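Local coordinates for phosphoinositide 3-kinase adapter protein 1 (Homo sapiens, PDB 5FOR) that couples B-cell receptor and Toll-like receptor signalling to phosphoinositide 3-kinase, the Toll-like route preventing excessive inflammatory cytokine production, at residues Y13-E18 against S69-Q74. Numbering follows the deposited sequence.
Sequences YSPDAE and SAELVQ
D16 and E71 run antiparallel past one another, each sending its carboxylate to the other's backbone amide. The D16 carboxylate lies over the first turn of helix 70-76: OD2 takes the amide N of E71 at 3.1 Å, on its syn side but 28° out of the carboxylate plane, while OD1 lies 2.8 Å from S69 OG. CG of D16 stands between its own backbone N and carbonyl carbon (chi1 59°), which sets CG over that turn. In return, E71 runs out extended beyond CG and crosses P15 at about a right angle. Its OE1 makes a weak bond to D16 N at 3.3 Å, and OE2 rests 3.4 Å from P15 CD. The two carboxylate planes are 62° apart, and D16 OD1 comes within 3.7 Å of E71 OE1. S69, the N-cap of this helix, also takes a weak capping bond from L72 N on OG; a water accepts from S14 N, but its approach to that hydroxyl is too short to be trusted. Further in, S14 packs its CB against E71 CB and its OG 3.4 Å from L72 CA, the hydroxyl being hydrogen-bonded to L44 O. L72 CB lies against S14 OG, and its side chain also touches V66 of strand 63-68 and L44. An alanine in place of E71 would probably leave D16 N without this acceptor and open a gap beside P15. The contact thus joins the loop after strand 9-13 to the start of helix 70-76, which follows the neighbouring parallel strand 63-68 of the TIR domain's central sheet. Two acids this close probably repel each other, a cost likely offset for D16 by the amide and hydroxyl it meets at the start of the helix.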
ATOM      1  N   TYR A  13      -2.835  -2.403  -4.524  1.00 41.86           N
ATOM      2  CA  TYR A  13      -4.121  -1.787  -4.835  1.00 39.72           C
ATOM      3  C   TYR A  13      -5.082  -2.786  -5.479  1.00 41.91           C
ATOM      4  O   TYR A  13      -4.703  -3.875  -5.879  1.00 39.00           O
ATOM      5  CB  TYR A  13      -3.927  -0.578  -5.761  1.00 33.88           C
ATOM      6  CG  TYR A  13      -3.561  -0.979  -7.169  1.00 36.95           C
ATOM      7  CD1 TYR A  13      -2.332  -1.583  -7.446  1.00 39.49           C
ATOM      8  CD2 TYR A  13      -4.447  -0.788  -8.211  1.00 37.39           C
ATOM      9  CE1 TYR A  13      -1.992  -1.975  -8.731  1.00 41.21           C
ATOM     10  CE2 TYR A  13      -4.128  -1.171  -9.491  1.00 44.02           C
ATOM     11  CZ  TYR A  13      -2.888  -1.765  -9.751  1.00 47.01           C
ATOM     12  OH  TYR A  13      -2.565  -2.142 -11.031  1.00 49.70           O
ATOM     13  N   SER A  14      -6.343  -2.403  -5.566  1.00 37.36           N
ATOM     14  CA  SER A  14      -7.306  -3.186  -6.305  1.00 33.38           C
ATOM     15  C   SER A  14      -7.746  -2.404  -7.532  1.00 38.50           C
ATOM     16  O   SER A  14      -7.582  -1.185  -7.581  1.00 41.25           O
ATOM     17  CB  SER A  14      -8.498  -3.551  -5.407  1.00 45.31           C
ATOM     18  OG  SER A  14      -8.127  -4.590  -4.524  1.00 45.69           O
ATOM     19  N   PRO A  15      -8.306  -3.105  -8.528  1.00 44.79           N
ATOM     20  CA  PRO A  15      -8.677  -2.419  -9.776  1.00 41.53           C
ATOM     21  C   PRO A  15      -9.570  -1.188  -9.625  1.00 44.85           C
ATOM     22  O   PRO A  15      -9.459  -0.305 -10.468  1.00 53.08           O
ATOM     23  CB  PRO A  15      -9.379  -3.521 -10.590  1.00 35.68           C
ATOM     24  CG  PRO A  15      -8.821  -4.865 -10.011  1.00 35.55           C
ATOM     25  CD  PRO A  15      -8.542  -4.569  -8.569  1.00 37.54           C
ATOM     26  N   ASP A  16     -10.392  -1.078  -8.587  1.00 39.56           N
ATOM     27  CA  ASP A  16     -11.209   0.138  -8.455  1.00 34.64           C
ATOM     28  C   ASP A  16     -10.394   1.404  -8.123  1.00 41.12           C
ATOM     29  O   ASP A  16     -10.913   2.509  -8.246  1.00 45.69           O
ATOM     30  CB  ASP A  16     -12.325  -0.053  -7.416  1.00 36.03           C
ATOM     31  CG  ASP A  16     -11.799  -0.408  -6.021  1.00 57.66           C
ATOM     32  OD1 ASP A  16     -10.583  -0.689  -5.890  1.00 58.31           O
ATOM     33  OD2 ASP A  16     -12.617  -0.433  -5.062  1.00 59.01           O
ATOM     34  N   ALA A  17      -9.132   1.233  -7.724  1.00 38.37           N
ATOM     35  CA  ALA A  17      -8.236   2.342  -7.401  1.00 40.46           C
ATOM     36  C   ALA A  17      -7.030   2.401  -8.374  1.00 45.90           C
ATOM     37  O   ALA A  17      -5.988   3.005  -8.079  1.00 42.27           O
ATOM     38  CB  ALA A  17      -7.751   2.219  -5.937  1.00 32.83           C
ATOM     39  N   GLU A  18      -7.203   1.748  -9.518  1.00 42.29           N
ATOM     40  CA  GLU A  18      -6.254   1.728 -10.633  1.00 47.18           C
ATOM     41  C   GLU A  18      -5.601   3.081 -10.980  1.00 51.13           C
ATOM     42  O   GLU A  18      -4.396   3.170 -11.182  1.00 43.17           O
ATOM     43  CB  GLU A  18      -6.981   1.192 -11.871  1.00 59.06           C
ATOM     44  CG  GLU A  18      -6.126   1.086 -13.104  1.00 72.55           C
ATOM     45  CD  GLU A  18      -5.107  -0.004 -12.963  1.00 92.97           C
ATOM     46  OE1 GLU A  18      -5.526  -1.138 -12.653  1.00 95.43           O
ATOM     47  OE2 GLU A  18      -3.898   0.265 -13.149  1.00105.52           O
ATOM     48  N   SER A  69      -9.031   1.000  -0.880  1.00 36.18           N
ATOM     49  CA  SER A  69     -10.328   1.078  -1.561  1.00 30.11           C
ATOM     50  C   SER A  69     -11.309   0.032  -0.998  1.00 34.64           C
ATOM     51  O   SER A  69     -10.896  -0.883  -0.287  1.00 39.70           O
ATOM     52  CB  SER A  69     -10.139   0.871  -3.079  1.00 32.27           C
ATOM     53  OG  SER A  69      -9.417  -0.330  -3.323  1.00 45.77           O
ATOM     54  N   ALA A  70     -12.586   0.150  -1.357  1.00 32.55           N
ATOM     55  CA  ALA A  70     -13.618  -0.821  -0.972  1.00 31.62           C
ATOM     56  C   ALA A  70     -13.298  -2.230  -1.426  1.00 40.11           C
ATOM     57  O   ALA A  70     -13.446  -3.175  -0.668  1.00 47.41           O
ATOM     58  CB  ALA A  70     -14.970  -0.403  -1.544  1.00 32.50           C
ATOM     59  N   GLU A  71     -12.849  -2.367  -2.672  1.00 51.91           N
ATOM     60  CA  GLU A  71     -12.513  -3.678  -3.222  1.00 31.78           C
ATOM     61  C   GLU A  71     -11.294  -4.263  -2.531  1.00 45.18           C
ATOM     62  O   GLU A  71     -11.169  -5.470  -2.404  1.00 48.71           O
ATOM     63  CB  GLU A  71     -12.280  -3.576  -4.725  1.00 40.80           C
ATOM     64  CG  GLU A  71     -12.141  -4.904  -5.432  1.00 61.63           C
ATOM     65  CD  GLU A  71     -11.934  -4.752  -6.940  1.00 81.36           C
ATOM     66  OE1 GLU A  71     -12.163  -3.638  -7.466  1.00 77.26           O
ATOM     67  OE2 GLU A  71     -11.537  -5.747  -7.593  1.00 90.22           O
ATOM     68  N   LEU A  72     -10.393  -3.401  -2.064  1.00 37.07           N
ATOM     69  CA  LEU A  72      -9.219  -3.894  -1.414  1.00 39.76           C
ATOM     70  C   LEU A  72      -9.569  -4.418  -0.013  1.00 44.38           C
ATOM     71  O   LEU A  72      -9.113  -5.500   0.348  1.00 39.56           O
ATOM     72  CB  LEU A  72      -8.131  -2.822  -1.352  1.00 38.35           C
ATOM     73  CG  LEU A  72      -6.864  -3.431  -0.726  1.00 40.26           C
ATOM     74  CD1 LEU A  72      -5.701  -3.480  -1.700  1.00 47.87           C
ATOM     75  CD2 LEU A  72      -6.462  -2.717   0.566  1.00 40.03           C
ATOM     76  N   VAL A  73     -10.378  -3.696   0.770  1.00 47.28           N
ATOM     77  CA  VAL A  73     -10.633  -4.185   2.125  1.00 47.77           C
ATOM     78  C   VAL A  73     -11.430  -5.484   2.059  1.00 47.08           C
ATOM     79  O   VAL A  73     -11.269  -6.333   2.936  1.00 56.56           O
ATOM     80  CB  VAL A  73     -11.324  -3.145   3.086  1.00 48.18           C
ATOM     81  CG1 VAL A  73     -11.195  -1.729   2.621  1.00 40.50           C
ATOM     82  CG2 VAL A  73     -12.742  -3.540   3.472  1.00 33.21           C
ATOM     83  N   GLN A  74     -12.218  -5.692   1.007  1.00 40.38           N
ATOM     84  CA  GLN A  74     -12.868  -7.001   0.829  1.00 43.10           C
ATOM     85  C   GLN A  74     -11.874  -8.162   0.878  1.00 44.16           C
ATOM     86  O   GLN A  74     -12.251  -9.273   1.244  1.00 45.18           O
ATOM     87  CB  GLN A  74     -13.644  -7.069  -0.480  1.00 50.98           C
ATOM     88  CG  GLN A  74     -15.073  -6.580  -0.375  1.00 69.74           C
ATOM     89  CD  GLN A  74     -15.671  -6.284  -1.735  1.00 90.09           C
ATOM     90  OE1 GLN A  74     -15.196  -6.789  -2.759  1.00 89.64           O
ATOM     91  NE2 GLN A  74     -16.711  -5.452  -1.757  1.00 98.43           N
TER
HETATM   92  O   HOH W   1      -7.086  -0.383  -3.902  1.00 36.46           O